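Local coordinates for periplasmic binding protein (PDB 4OVK) that probably binds a small solute in the periplasm and delivers it to an ABC transporter for import, as periplasmic binding proteins of this family do, at residues Y166-A172 / T300-Y304; T190-N194 / A211-K215. Residues are numbered along the deposited sequence.

Contact 1 (Y166-A172 / T300-Y304)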
# COMPACT_ATOMS: atom_id res chain seq x y z
N TYR A 166 -5.56 -13.96 -12.20
CA TYR A 166 -5.21 -15.19 -11.47
C TYR A 166 -6.14 -15.43 -10.28
O TYR A 166 -6.69 -16.51 -10.11
CB TYR A 166 -3.75 -15.14 -11.03
CG TYR A 166 -3.35 -16.21 -10.02
CD1 TYR A 166 -2.97 -17.48 -10.44
CD2 TYR A 166 -3.36 -15.94 -8.66
CE1 TYR A 166 -2.60 -18.45 -9.52
CE2 TYR A 166 -3.00 -16.90 -7.73
CZ TYR A 166 -2.63 -18.17 -8.18
OH TYR A 166 -2.27 -19.15 -7.29
N PHE A 167 -6.34 -14.40 -9.46
CA PHE A 167 -7.24 -14.54 -8.31
C PHE A 167 -8.72 -14.70 -8.72
O PHE A 167 -9.45 -15.43 -8.06
CB PHE A 167 -7.03 -13.40 -7.30
CG PHE A 167 -5.79 -13.56 -6.47
CD1 PHE A 167 -5.79 -14.41 -5.37
CD2 PHE A 167 -4.61 -12.92 -6.80
CE1 PHE A 167 -4.65 -14.61 -4.61
CE2 PHE A 167 -3.46 -13.11 -6.05
CZ PHE A 167 -3.48 -13.95 -4.96
N LYS A 168 -9.15 -14.07 -9.81
CA LYS A 168 -10.53 -14.28 -10.26
C LYS A 168 -10.72 -15.72 -10.70
O LYS A 168 -11.77 -16.32 -10.47
CB LYS A 168 -10.93 -13.35 -11.41
CG LYS A 168 -10.93 -11.87 -11.06
CD LYS A 168 -12.05 -11.47 -10.13
CE LYS A 168 -13.32 -11.13 -10.89
NZ LYS A 168 -14.48 -10.92 -9.97
N GLN A 169 -9.69 -16.29 -11.33
CA GLN A 169 -9.82 -17.63 -11.91
C GLN A 169 -9.81 -18.64 -10.77
O GLN A 169 -10.59 -19.56 -10.77
CB GLN A 169 -8.70 -17.91 -12.91
CG GLN A 169 -8.93 -19.13 -13.80
CD GLN A 169 -8.57 -20.45 -13.13
OE1 GLN A 169 -7.65 -20.52 -12.30
NE2 GLN A 169 -9.28 -21.50 -13.49
N LYS A 170 -8.94 -18.45 -9.79
CA LYS A 170 -8.94 -19.33 -8.62
C LYS A 170 -10.29 -19.28 -7.90
O LYS A 170 -10.75 -20.29 -7.36
CB LYS A 170 -7.81 -18.98 -7.66
CG LYS A 170 -6.43 -19.30 -8.20
CD LYS A 170 -6.18 -20.80 -8.29
CE LYS A 170 -4.78 -21.08 -8.82
NZ LYS A 170 -4.49 -22.54 -8.81
N ASN A 171 -10.92 -18.11 -7.89
CA ASN A 171 -12.28 -17.96 -7.36
C ASN A 171 -12.46 -18.55 -5.96
O ASN A 171 -13.45 -19.24 -5.69
CB ASN A 171 -13.28 -18.59 -8.34
CG ASN A 171 -14.71 -18.12 -8.11
OD1 ASN A 171 -14.95 -17.06 -7.54
ND2 ASN A 171 -15.66 -18.93 -8.54
N ALA A 172 -11.53 -18.21 -5.06
CA ALA A 172 -11.53 -18.75 -3.69
C ALA A 172 -12.72 -18.28 -2.86
O ALA A 172 -13.06 -18.91 -1.87
CB ALA A 172 -10.22 -18.38 -2.99
N THR A 300 -5.35 -24.06 -2.33
CA THR A 300 -5.75 -23.40 -3.57
C THR A 300 -4.57 -22.63 -4.19
O THR A 300 -4.29 -22.73 -5.39
CB THR A 300 -6.92 -22.43 -3.28
OG1 THR A 300 -8.06 -23.18 -2.84
CG2 THR A 300 -7.29 -21.62 -4.52
N PHE A 301 -3.88 -21.86 -3.35
CA PHE A 301 -2.82 -20.97 -3.83
C PHE A 301 -1.45 -21.66 -3.69
O PHE A 301 -0.57 -21.21 -2.96
CB PHE A 301 -2.90 -19.65 -3.07
CG PHE A 301 -4.21 -18.93 -3.29
CD1 PHE A 301 -4.52 -18.41 -4.54
CD2 PHE A 301 -5.14 -18.80 -2.27
CE1 PHE A 301 -5.72 -17.76 -4.76
CE2 PHE A 301 -6.34 -18.15 -2.49
CZ PHE A 301 -6.63 -17.63 -3.73
N ASN A 302 -1.29 -22.76 -4.42
CA ASN A 302 -0.13 -23.64 -4.25
C ASN A 302 0.77 -23.71 -5.47
O ASN A 302 1.55 -24.65 -5.61
CB ASN A 302 -0.61 -25.06 -3.92
CG ASN A 302 -1.45 -25.66 -5.03
OD1 ASN A 302 -1.79 -25.00 -6.01
ND2 ASN A 302 -1.78 -26.93 -4.89
N ASP A 303 0.65 -22.73 -6.36
CA ASP A 303 1.36 -22.77 -7.64
C ASP A 303 2.25 -21.55 -7.86
O ASP A 303 2.57 -21.20 -9.01
CB ASP A 303 0.36 -22.97 -8.78
CG ASP A 303 -0.80 -21.99 -8.73
OD1 ASP A 303 -0.76 -21.04 -7.93
OD2 ASP A 303 -1.76 -22.18 -9.49
N TYR A 304 2.67 -20.94 -6.76
CA TYR A 304 3.69 -19.89 -6.75
C TYR A 304 4.50 -19.94 -5.47
O TYR A 304 4.06 -20.51 -4.45
CB TYR A 304 3.07 -18.49 -6.91
CG TYR A 304 2.09 -18.11 -5.84
CD1 TYR A 304 2.51 -17.56 -4.63
CD2 TYR A 304 0.72 -18.28 -6.03
CE1 TYR A 304 1.60 -17.21 -3.64
CE2 TYR A 304 -0.20 -17.92 -5.06
CZ TYR A 304 0.25 -17.39 -3.86
OH TYR A 304 -0.66 -17.02 -2.89
O HOH W 1 -5.61 -24.43 -7.18
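Residues 166-170 form the last turn of helix 150-170, with Lys170 N bonded to Tyr166 O at 3.0 Å, and Asn171, at positive phi, carries the chain out of the helix. Against this end lies the irregular loop 300-304, which bends in an inverse gamma turn centred on Phe301; the backbones come closest at Lys170 and Thr300, whose CA atoms are 7.2 Å apart. The Phe301 ring enters a niche lined by Phe167, Lys170 and Ala172: its CE1 meets Phe167 CE1 at 3.3 Å, with the two rings inclined at 45°, and its CZ lies 3.7 Å from Ala172 CB. A single long helix joining two lobes is characteristic of class III (cluster A) binding proteins; helix 150-170 is consistent with that role, and its C-terminal end is fastened here to the C-terminal lobe. Asp303 supplies the polar half: OD1 accepts a short bond from Tyr166 OH at 2.5 Å, while OD2 forms a salt bridge with Lys170 NZ at 2.8 Å. Lys170 NZ also makes a weak hydrogen bond of 3.4 Å to Thr300 O, and a water bridges the same two atoms. The Tyr304 ring packs beside Tyr166, its OH bonded to Lys290 O of helix 285-296.

Contact 2 (T190-N194 / A211-K215)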
# COMPACT_ATOMS: atom_id res chain seq x y z
N THR A 190 -9.54 -1.64 17.25
CA THR A 190 -10.00 -1.11 15.97
C THR A 190 -9.69 -2.12 14.88
O THR A 190 -8.57 -2.61 14.77
CB THR A 190 -9.32 0.22 15.66
OG1 THR A 190 -9.59 1.13 16.73
CG2 THR A 190 -9.84 0.80 14.36
N VAL A 191 -10.72 -2.43 14.09
CA VAL A 191 -10.65 -3.50 13.10
C VAL A 191 -11.10 -2.97 11.74
O VAL A 191 -11.76 -1.93 11.65
CB VAL A 191 -11.53 -4.71 13.52
CG1 VAL A 191 -11.16 -5.17 14.92
CG2 VAL A 191 -13.02 -4.36 13.46
N ALA A 192 -10.73 -3.70 10.69
CA ALA A 192 -11.15 -3.38 9.33
C ALA A 192 -12.63 -3.73 9.15
O ALA A 192 -13.02 -4.88 9.36
CB ALA A 192 -10.31 -4.15 8.33
N GLY A 193 -13.43 -2.74 8.76
CA GLY A 193 -14.87 -2.91 8.58
C GLY A 193 -15.24 -3.23 7.14
O GLY A 193 -14.36 -3.35 6.28
N ASN A 194 -16.53 -3.35 6.87
CA ASN A 194 -16.98 -3.82 5.55
C ASN A 194 -16.90 -2.79 4.41
O ASN A 194 -17.24 -3.11 3.28
CB ASN A 194 -18.38 -4.45 5.64
CG ASN A 194 -19.46 -3.46 6.04
OD1 ASN A 194 -19.45 -2.30 5.64
ND2 ASN A 194 -20.41 -3.94 6.85
N ALA A 211 -15.48 -9.39 10.82
CA ALA A 211 -16.15 -8.10 11.03
C ALA A 211 -17.08 -7.70 9.87
O ALA A 211 -17.32 -6.52 9.63
CB ALA A 211 -15.11 -7.02 11.26
N LYS A 212 -17.60 -8.71 9.17
CA LYS A 212 -18.52 -8.56 8.05
C LYS A 212 -19.68 -7.60 8.30
O LYS A 212 -20.10 -6.86 7.39
CB LYS A 212 -19.04 -9.97 7.71
CG LYS A 212 -20.32 -10.08 6.91
CD LYS A 212 -20.74 -11.54 6.82
CE LYS A 212 -21.41 -12.01 8.11
NZ LYS A 212 -21.08 -13.42 8.42
N ASP A 213 -20.21 -7.61 9.52
CA ASP A 213 -21.37 -6.77 9.85
C ASP A 213 -21.00 -5.47 10.56
O ASP A 213 -21.87 -4.78 11.06
CB ASP A 213 -22.38 -7.59 10.66
CG ASP A 213 -22.92 -8.79 9.88
OD1 ASP A 213 -23.23 -8.64 8.68
OD2 ASP A 213 -23.03 -9.89 10.47
N THR A 214 -19.71 -5.13 10.58
CA THR A 214 -19.24 -3.86 11.14
C THR A 214 -18.96 -2.88 9.99
O THR A 214 -18.19 -3.18 9.09
CB THR A 214 -17.96 -4.06 11.98
OG1 THR A 214 -18.25 -4.91 13.10
CG2 THR A 214 -17.43 -2.73 12.51
N LYS A 215 -19.60 -1.71 10.05
CA LYS A 215 -19.51 -0.71 8.98
C LYS A 215 -18.21 0.09 9.09
O LYS A 215 -17.56 0.07 10.13
CB LYS A 215 -20.69 0.26 9.05
CG LYS A 215 -22.07 -0.38 9.01
CD LYS A 215 -23.15 0.63 9.35
CE LYS A 215 -24.47 -0.04 9.69
NZ LYS A 215 -24.99 -0.86 8.57
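This is a loop-to-loop contact at the end of a short strand: residues 193-194, just after strand 190-192, dock on the type I turn Ala211-Thr214 that follows strand 208-209. Thr214 N closes the turn on Ala211 O at 2.9 Å. Asn194 grips it twice, through backbone and side chain: its N donates to Thr214 O at 2.8 Å, and its ND2 to Lys212 O at 3.0 Å, both nearly straight. With chi1 near +60° the carboxamide swings over the turn and its OD1 comes to 3.7 Å from Lys215 CA. Gly193 lets the backbones close in, its CA 3.4 Å from Thr214 O and 5.2 Å from Lys215 CA; a beta carbon there would clash with Lys215 O. Beneath the polar grip, Ala211 CB packs 4.0 Å from Val191 CG2 and also lies 3.5 Å from the carbonyl Ala192 O. The CA-to-CB bonds of Lys212 and Asp213 point away from 190-194, so the turn meets Asn194 mainly through peptide oxygens. Strand 190-192 is itself the antiparallel partner of strand 218-220, with Val191 bonded to Thr219 and Gly193 to Ser217, while Val191 also packs on Leu182 and Leu184 of strand 180-184. From helix 197-204, Gln199 NE2 binds both Ala192 O and Ala211 O, tying the two segments to the helix that connects them.

Contact 2 is nested in the chain between the two halves of contact 1: helix 150-170 comes first, then 190-194 and 211-215, and finally loop 300-304. Their centres are 25 Å apart and their nearest atoms about 14 Å, so they do not touch. Contact 1 sits where the long helix meets the loop between helices 285-296 and 306-318, whereas contact 2 borders the parallel sheet containing strands 180-184 and 208-209. Helix 197-204 relates them: its Met204 packs on Phe167 of contact 1, and its Gln199 bonds to both segments of contact 2. Contact 1 joins the end of helix 150-170 to the C-terminal lobe, and contact 2 joins two loops inside that lobe.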